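Local coordinates for protein transcriptional regulator (Cytophaga hutchinsonii, PDB 3F0C) that probably binds DNA through an N-terminal helix-turn-helix and regulates transcription as a TetR-family dimer, at residues I82-L87 with T145-R150; A19-F24 with E60-K65; I134-I139 with E155-L160. One frame throughout, in Å; residues are numbered along the deposited sequence.

Contact 2 belongs to the N-terminal, probably DNA-binding end of the chain, while contacts 1 and 3 lie together on the opposite side of the chain's centre; about 35 Å separates the centres of contacts 1 and 2. Contacts 2 and 3 are buried, mainly apolar helix-on-helix packings with no hydrogen bond across them. Contact 1 is only partly buried and is polar: a carboxylate from a loop bonds to the start of helix 84-106. Helix 118-145 supplies one segment of contact 3 and leads into the loop of contact 1, and the two touch directly, Ala84 O lying 3.5 Å from Ile138 CG2. Helix 55-78, from contact 2, is followed in the chain by helix 84-106 of contact 1.

Contact 1. Residues I82-L87 with T145-R150; sequences IDATAL and TKEFKR
Glu147 reaches from the loop after helix 118-145 to Ala84 and Thr85 in the first turn of helix 84-106. Its CB starts toward that helix, CG sits anti to the carbonyl carbon (chi1 -65°), and the chain then runs extended to the carboxylate. CD comes 3.6 Å from Ala84 CB. Beyond it, OE1 takes two hydrogen bonds from one residue: Thr85 N at 3.2 Å, nearly straight at 168° and on the syn side, 24° out of the carboxylate plane, and Thr85 OG1, also at 3.2 Å, which approaches nearly in line with the C-O bond. A bond from Ala84 N to OE2 is doubtful. Asp83 is the N-cap, its OD2 accepting from Ala86 N at 2.6 Å. Asp83 and Glu147 put two carboxylates close together at this helix start; the helix N-terminus and its donors probably offset their repulsion. Phe148 brings its ring beside Ala84 and Thr85, with Thr85 N set obliquely to it. Lys146, just past helix 118-145, has positive phi in a Schellman motif. Leu200 of helix 183-201 touches both Thr85 and Phe148, while Leu87 packs on helices 55-78 and 118-145.

Contact 2. Residues A19-F24 with E60-K65; sequences AAQKRF and EAVIKK. With SO4 (sulfate ion), chain B.
In the N-terminal TetR-type, probably DNA-binding, region, helix 55-78 packs on helix 12-27 through Val62, which presses between Ala20, Gln21 and Phe24. Its two methyls divide the work. CG1, anti to the backbone N (chi1 -172°), lies 3.7 Å from Gln21 CA and also touches Gln21 CB. CG2 turns to the other two residues, 3.7 Å from Ala20 CB and equally far from Phe24 CE2. It meets the phenyl ring at its edge, in the ring plane. The two helix segments run almost perpendicular, at 94°, with axes 9.5 Å apart, and Val62 makes the apolar contacts across the crossing. As in other TetR-family proteins, helix 12-27 is probably the first of three helices, with 34-41 and 45-51 as the helix-turn-helix, and helix 55-78 runs on toward the rest of the chain. To one side of the valine, the extended Lys65 side chain crosses that of Gln21 at about a right angle; Gln21 OE1 lies near Lys65 CE, while the ammonium bonds instead to Asn18 OD1. Arg23 forms a salt bridge through NE with Asp40 of helix 34-41. Its guanidinium edge holds a sulfate, probably from the crystallisation liquor: Arg23 NH2 donates to sulfate O3 at 2.8 Å and Arg23 NH1 to sulfate O4 at 3.1 Å.

Contact 3. Residues I134-I139 with E155-L160; sequences IVAGII and ENAEFL
Val135 and Ala157 bring helices 118-145 and 153-174 together in the helical C-terminal part of this TetR-family protein, the part that in relatives carries ligand binding and dimerisation. The segments cross at 125° with axes 8.4 Å apart, and small residues allow the approach: the CA atoms of Ala136 and Ala157 are 5.1 Å from each other. First along helix 118-145, Val135 puts CG1 against the backbone of Ala157, 3.6 Å from its CA; that methyl is anti to the valine N (chi1 164°). Tyr91 of helix 84-106 also touches this valine. Ala136 follows, its CB 4.0 Å from Ala157 CB, so that two methyls meet where the CA atoms come closest. One turn beyond Val135, Ile139 crosses Asn156 at about a right angle and reaches the other helix with its terminal methyl. Phe199 of helix 183-201 packs against both of these residues. Elsewhere on helix 153-174, Phe159 forms a cation-pi contact with Lys194 of the second subunit, so this helix also takes part in the dimer contact. The methyl of Ile139 sits against the Asn156-Ala157 link: CD1 is 3.6 Å from Asn156 CB and 3.4 Å from Ala157 N.

Contact 1. Residues I82-L87 with T145-R150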
# COMPACT_ATOMS: atom_id res chain seq x y z
N ILE A 82 24.34 -5.23 -18.60
CA ILE A 82 24.56 -6.14 -17.47
C ILE A 82 23.47 -7.23 -17.56
O ILE A 82 22.70 -7.23 -18.52
CB ILE A 82 24.59 -5.35 -16.15
CG1 ILE A 82 23.23 -4.64 -15.88
CG2 ILE A 82 25.74 -4.35 -16.22
CD1 ILE A 82 23.05 -3.93 -14.47
N ASP A 83 23.41 -8.19 -16.64
CA ASP A 83 22.46 -9.29 -16.85
C ASP A 83 21.02 -8.93 -16.41
O ASP A 83 20.78 -7.82 -15.93
CB ASP A 83 22.99 -10.61 -16.25
CG ASP A 83 22.71 -10.78 -14.76
OD1 ASP A 83 23.25 -11.77 -14.18
OD2 ASP A 83 21.95 -9.97 -14.17
N ALA A 84 20.05 -9.84 -16.61
CA ALA A 84 18.64 -9.57 -16.25
C ALA A 84 18.52 -9.20 -14.79
O ALA A 84 17.88 -8.20 -14.45
CB ALA A 84 17.75 -10.76 -16.55
N THR A 85 19.14 -10.02 -13.94
CA THR A 85 19.18 -9.79 -12.48
C THR A 85 19.79 -8.40 -12.10
O THR A 85 19.12 -7.58 -11.46
CB THR A 85 19.93 -10.95 -11.79
OG1 THR A 85 19.45 -12.19 -12.33
CG2 THR A 85 19.73 -10.95 -10.30
N ALA A 86 21.01 -8.11 -12.54
CA ALA A 86 21.65 -6.83 -12.23
C ALA A 86 20.79 -5.65 -12.66
O ALA A 86 20.84 -4.61 -12.01
CB ALA A 86 23.00 -6.73 -12.89
N LEU A 87 20.05 -5.80 -13.76
CA LEU A 87 19.18 -4.72 -14.28
C LEU A 87 18.00 -4.54 -13.32
O LEU A 87 17.68 -3.43 -12.88
CB LEU A 87 18.67 -5.03 -15.70
CG LEU A 87 19.64 -4.85 -16.86
CD1 LEU A 87 19.22 -5.70 -18.03
CD2 LEU A 87 19.75 -3.39 -17.26
N THR A 145 17.66 -14.71 -22.22
CA THR A 145 18.96 -14.91 -21.60
C THR A 145 18.99 -16.18 -20.71
O THR A 145 20.07 -16.65 -20.33
CB THR A 145 19.34 -13.68 -20.74
OG1 THR A 145 20.76 -13.55 -20.65
CG2 THR A 145 18.76 -13.79 -19.36
N LYS A 146 17.81 -16.69 -20.38
CA LYS A 146 17.60 -17.95 -19.65
C LYS A 146 17.93 -17.85 -18.16
O LYS A 146 18.14 -18.87 -17.51
CB LYS A 146 18.30 -19.13 -20.34
CG LYS A 146 17.71 -19.50 -21.71
CD LYS A 146 18.44 -20.66 -22.38
CE LYS A 146 17.80 -20.99 -23.72
NZ LYS A 146 18.52 -22.11 -24.41
N GLU A 147 17.92 -16.64 -17.62
CA GLU A 147 18.10 -16.43 -16.18
C GLU A 147 16.77 -16.65 -15.46
O GLU A 147 16.72 -17.18 -14.36
CB GLU A 147 18.63 -15.03 -15.90
CG GLU A 147 20.03 -14.74 -16.44
CD GLU A 147 20.35 -13.25 -16.44
OE1 GLU A 147 20.26 -12.61 -15.37
OE2 GLU A 147 20.68 -12.70 -17.51
N PHE A 148 15.69 -16.23 -16.11
CA PHE A 148 14.36 -16.38 -15.53
C PHE A 148 13.58 -17.41 -16.32
O PHE A 148 13.69 -17.49 -17.53
CB PHE A 148 13.59 -15.05 -15.57
CG PHE A 148 14.38 -13.82 -15.11
CD1 PHE A 148 15.32 -13.89 -14.10
CD2 PHE A 148 14.10 -12.58 -15.66
CE1 PHE A 148 16.01 -12.74 -13.69
CE2 PHE A 148 14.78 -11.44 -15.25
CZ PHE A 148 15.73 -11.52 -14.27
N LYS A 149 12.76 -18.18 -15.62
CA LYS A 149 11.84 -19.14 -16.24
C LYS A 149 10.65 -18.40 -16.88
O LYS A 149 10.21 -17.38 -16.34
CB LYS A 149 11.32 -20.11 -15.18
CG LYS A 149 12.37 -21.03 -14.61
CD LYS A 149 11.81 -21.98 -13.52
CE LYS A 149 12.88 -22.88 -13.01
NZ LYS A 149 12.29 -23.72 -11.98
N ARG A 150 10.14 -18.90 -18.02
CA ARG A 150 8.88 -18.41 -18.62
C ARG A 150 7.79 -19.31 -18.12
O ARG A 150 7.74 -20.47 -18.55
CB ARG A 150 8.85 -18.53 -20.15
CG ARG A 150 7.42 -18.30 -20.74
CD ARG A 150 7.19 -18.60 -22.24
NE ARG A 150 7.86 -19.78 -22.84
CZ ARG A 150 7.78 -21.05 -22.42
NH1 ARG A 150 7.11 -21.37 -21.31
NH2 ARG A 150 8.41 -22.01 -23.10

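Contact 2. Residues A19-F24 with E60-K65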
# COMPACT_ATOMS: atom_id res chain seq x y z
N ALA A 19 14.29 26.16 -12.33
CA ALA A 19 14.09 27.08 -11.28
C ALA A 19 13.07 26.46 -10.36
O ALA A 19 13.34 26.20 -9.19
CB ALA A 19 13.57 28.39 -11.88
N ALA A 20 11.90 26.19 -10.93
CA ALA A 20 10.78 25.64 -10.17
C ALA A 20 11.19 24.38 -9.41
O ALA A 20 10.92 24.26 -8.25
CB ALA A 20 9.61 25.34 -11.12
N GLN A 21 11.86 23.46 -10.10
CA GLN A 21 12.29 22.20 -9.52
C GLN A 21 13.07 22.40 -8.23
O GLN A 21 12.81 21.77 -7.22
CB GLN A 21 13.18 21.47 -10.54
CG GLN A 21 13.76 20.17 -10.03
CD GLN A 21 14.00 19.15 -11.13
OE1 GLN A 21 14.02 19.47 -12.32
NE2 GLN A 21 14.15 17.90 -10.73
N LYS A 22 14.02 23.30 -8.29
CA LYS A 22 14.83 23.59 -7.14
C LYS A 22 14.01 24.18 -6.03
O LYS A 22 14.19 23.80 -4.88
CB LYS A 22 15.94 24.55 -7.51
CG LYS A 22 16.90 23.95 -8.51
CD LYS A 22 18.09 24.86 -8.82
CE LYS A 22 19.09 24.09 -9.74
NZ LYS A 22 20.45 24.73 -10.01
N ARG A 23 13.16 25.13 -6.35
CA ARG A 23 12.35 25.77 -5.30
C ARG A 23 11.54 24.75 -4.58
O ARG A 23 11.47 24.75 -3.36
CB ARG A 23 11.31 26.73 -5.85
CG ARG A 23 11.85 28.05 -6.26
CD ARG A 23 11.73 29.08 -5.18
NE ARG A 23 12.81 30.03 -5.35
CZ ARG A 23 13.29 30.78 -4.39
NH1 ARG A 23 14.30 31.60 -4.66
NH2 ARG A 23 12.76 30.71 -3.17
N PHE A 24 10.88 23.93 -5.36
CA PHE A 24 10.00 22.98 -4.80
C PHE A 24 10.84 21.94 -4.04
O PHE A 24 10.43 21.47 -3.00
CB PHE A 24 9.20 22.31 -5.90
CG PHE A 24 8.26 23.23 -6.66
CD1 PHE A 24 7.59 24.27 -6.04
CD2 PHE A 24 8.02 23.00 -8.01
CE1 PHE A 24 6.69 25.07 -6.76
CE2 PHE A 24 7.13 23.80 -8.73
CZ PHE A 24 6.46 24.83 -8.11
N GLU A 60 3.15 20.41 -12.12
CA GLU A 60 3.06 19.23 -12.99
C GLU A 60 4.25 19.11 -13.98
O GLU A 60 4.67 17.98 -14.35
CB GLU A 60 1.79 19.22 -13.84
CG GLU A 60 0.42 19.45 -13.18
CD GLU A 60 -0.75 19.32 -14.22
OE1 GLU A 60 -0.70 19.94 -15.33
OE2 GLU A 60 -1.73 18.59 -13.91
N ALA A 61 4.74 20.26 -14.47
CA ALA A 61 5.81 20.24 -15.46
C ALA A 61 6.97 19.64 -14.72
O ALA A 61 7.59 18.71 -15.19
CB ALA A 61 6.14 21.64 -15.96
N VAL A 62 7.22 20.15 -13.53
CA VAL A 62 8.30 19.62 -12.74
C VAL A 62 8.15 18.13 -12.46
O VAL A 62 9.17 17.44 -12.41
CB VAL A 62 8.47 20.34 -11.40
CG1 VAL A 62 9.76 19.84 -10.71
CG2 VAL A 62 8.42 21.89 -11.59
N ILE A 63 6.92 17.64 -12.23
CA ILE A 63 6.71 16.21 -12.00
C ILE A 63 7.05 15.50 -13.26
O ILE A 63 7.77 14.50 -13.23
CB ILE A 63 5.26 15.81 -11.66
CG1 ILE A 63 4.81 16.42 -10.35
CG2 ILE A 63 5.14 14.31 -11.59
CD1 ILE A 63 5.79 16.25 -9.25
N LYS A 64 6.54 16.00 -14.38
CA LYS A 64 6.83 15.33 -15.63
C LYS A 64 8.34 15.38 -15.94
O LYS A 64 8.88 14.38 -16.40
CB LYS A 64 5.97 15.79 -16.82
CG LYS A 64 4.50 15.41 -16.55
CD LYS A 64 3.45 15.80 -17.65
CE LYS A 64 1.95 15.40 -17.22
NZ LYS A 64 1.68 13.89 -17.02
N LYS A 65 9.05 16.46 -15.63
CA LYS A 65 10.49 16.44 -15.92
C LYS A 65 11.12 15.31 -15.15
O LYS A 65 11.98 14.63 -15.67
CB LYS A 65 11.23 17.73 -15.58
CG LYS A 65 12.76 17.66 -15.86
CD LYS A 65 13.51 18.96 -15.49
CE LYS A 65 15.01 18.75 -15.21
NZ LYS A 65 15.82 20.01 -15.19
S SO4 B . 15.33 32.84 -1.42
O1 SO4 B . 14.87 34.11 -2.01
O2 SO4 B . 16.02 33.15 -0.17
O3 SO4 B . 14.17 32.00 -1.15
O4 SO4 B . 16.25 32.13 -2.31

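Contact 3. Residues I134-I139 with E155-L160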
# COMPACT_ATOMS: atom_id res chain seq x y z
N ILE A 134 8.46 -1.61 -18.80
CA ILE A 134 9.90 -1.70 -18.69
C ILE A 134 10.26 -3.02 -18.02
O ILE A 134 11.09 -3.81 -18.53
CB ILE A 134 10.53 -0.57 -17.91
CG1 ILE A 134 10.46 0.73 -18.70
CG2 ILE A 134 11.94 -0.90 -17.59
CD1 ILE A 134 10.46 1.97 -17.77
N VAL A 135 9.59 -3.31 -16.92
CA VAL A 135 9.93 -4.49 -16.17
C VAL A 135 9.66 -5.77 -17.01
O VAL A 135 10.48 -6.69 -17.06
CB VAL A 135 9.24 -4.49 -14.78
CG1 VAL A 135 9.27 -5.90 -14.19
CG2 VAL A 135 9.94 -3.44 -13.87
N ALA A 136 8.54 -5.78 -17.73
CA ALA A 136 8.21 -6.94 -18.52
C ALA A 136 9.36 -7.22 -19.49
O ALA A 136 9.61 -8.39 -19.91
CB ALA A 136 6.90 -6.73 -19.24
N GLY A 137 10.06 -6.13 -19.84
CA GLY A 137 11.13 -6.20 -20.84
C GLY A 137 12.37 -6.79 -20.26
O GLY A 137 13.08 -7.54 -20.92
N ILE A 138 12.63 -6.48 -19.00
CA ILE A 138 13.76 -7.08 -18.30
C ILE A 138 13.47 -8.56 -18.06
O ILE A 138 14.31 -9.42 -18.29
CB ILE A 138 14.09 -6.38 -16.99
CG1 ILE A 138 14.18 -4.85 -17.21
CG2 ILE A 138 15.38 -6.93 -16.48
CD1 ILE A 138 14.60 -3.99 -16.02
N ILE A 139 12.25 -8.86 -17.63
CA ILE A 139 11.85 -10.25 -17.48
C ILE A 139 12.07 -10.97 -18.80
O ILE A 139 12.66 -12.05 -18.86
CB ILE A 139 10.39 -10.36 -16.95
CG1 ILE A 139 10.37 -9.88 -15.48
CG2 ILE A 139 9.85 -11.79 -17.09
CD1 ILE A 139 8.99 -9.79 -14.79
N GLU A 155 2.46 -10.95 -15.74
CA GLU A 155 1.94 -11.12 -14.40
C GLU A 155 3.00 -10.77 -13.38
O GLU A 155 2.80 -9.94 -12.51
CB GLU A 155 1.52 -12.57 -14.23
CG GLU A 155 0.88 -12.91 -12.92
CD GLU A 155 0.46 -14.37 -12.88
OE1 GLU A 155 0.70 -15.11 -13.87
OE2 GLU A 155 -0.09 -14.78 -11.84
N ASN A 156 4.15 -11.41 -13.51
CA ASN A 156 5.29 -11.11 -12.67
C ASN A 156 5.62 -9.62 -12.63
O ASN A 156 5.67 -9.02 -11.56
CB ASN A 156 6.49 -11.86 -13.22
CG ASN A 156 6.42 -13.34 -12.96
OD1 ASN A 156 5.36 -13.85 -12.59
ND2 ASN A 156 7.55 -14.05 -13.14
N ALA A 157 5.82 -9.03 -13.80
CA ALA A 157 6.14 -7.62 -13.95
C ALA A 157 5.27 -6.74 -13.06
O ALA A 157 5.78 -5.97 -12.25
CB ALA A 157 5.96 -7.22 -15.38
N GLU A 158 3.95 -6.85 -13.22
CA GLU A 158 2.96 -6.23 -12.36
C GLU A 158 3.18 -6.49 -10.91
O GLU A 158 2.98 -5.60 -10.06
CB GLU A 158 1.63 -6.86 -12.60
CG GLU A 158 0.88 -6.19 -13.63
CD GLU A 158 -0.51 -5.84 -13.13
OE1 GLU A 158 -1.11 -6.64 -12.33
OE2 GLU A 158 -1.01 -4.76 -13.57
N PHE A 159 3.50 -7.74 -10.62
CA PHE A 159 3.64 -8.13 -9.23
C PHE A 159 4.78 -7.36 -8.60
O PHE A 159 4.62 -6.73 -7.55
CB PHE A 159 3.82 -9.64 -9.09
CG PHE A 159 3.60 -10.15 -7.68
CD1 PHE A 159 2.41 -9.88 -7.01
CD2 PHE A 159 4.57 -10.91 -7.04
CE1 PHE A 159 2.19 -10.37 -5.73
CE2 PHE A 159 4.37 -11.39 -5.78
CZ PHE A 159 3.17 -11.12 -5.12
N LEU A 160 5.93 -7.38 -9.26
CA LEU A 160 7.06 -6.65 -8.74
C LEU A 160 6.72 -5.18 -8.59
O LEU A 160 6.96 -4.58 -7.54
CB LEU A 160 8.29 -6.83 -9.64
CG LEU A 160 9.60 -6.33 -9.05
CD1 LEU A 160 9.64 -4.87 -9.13
CD2 LEU A 160 9.71 -6.71 -7.63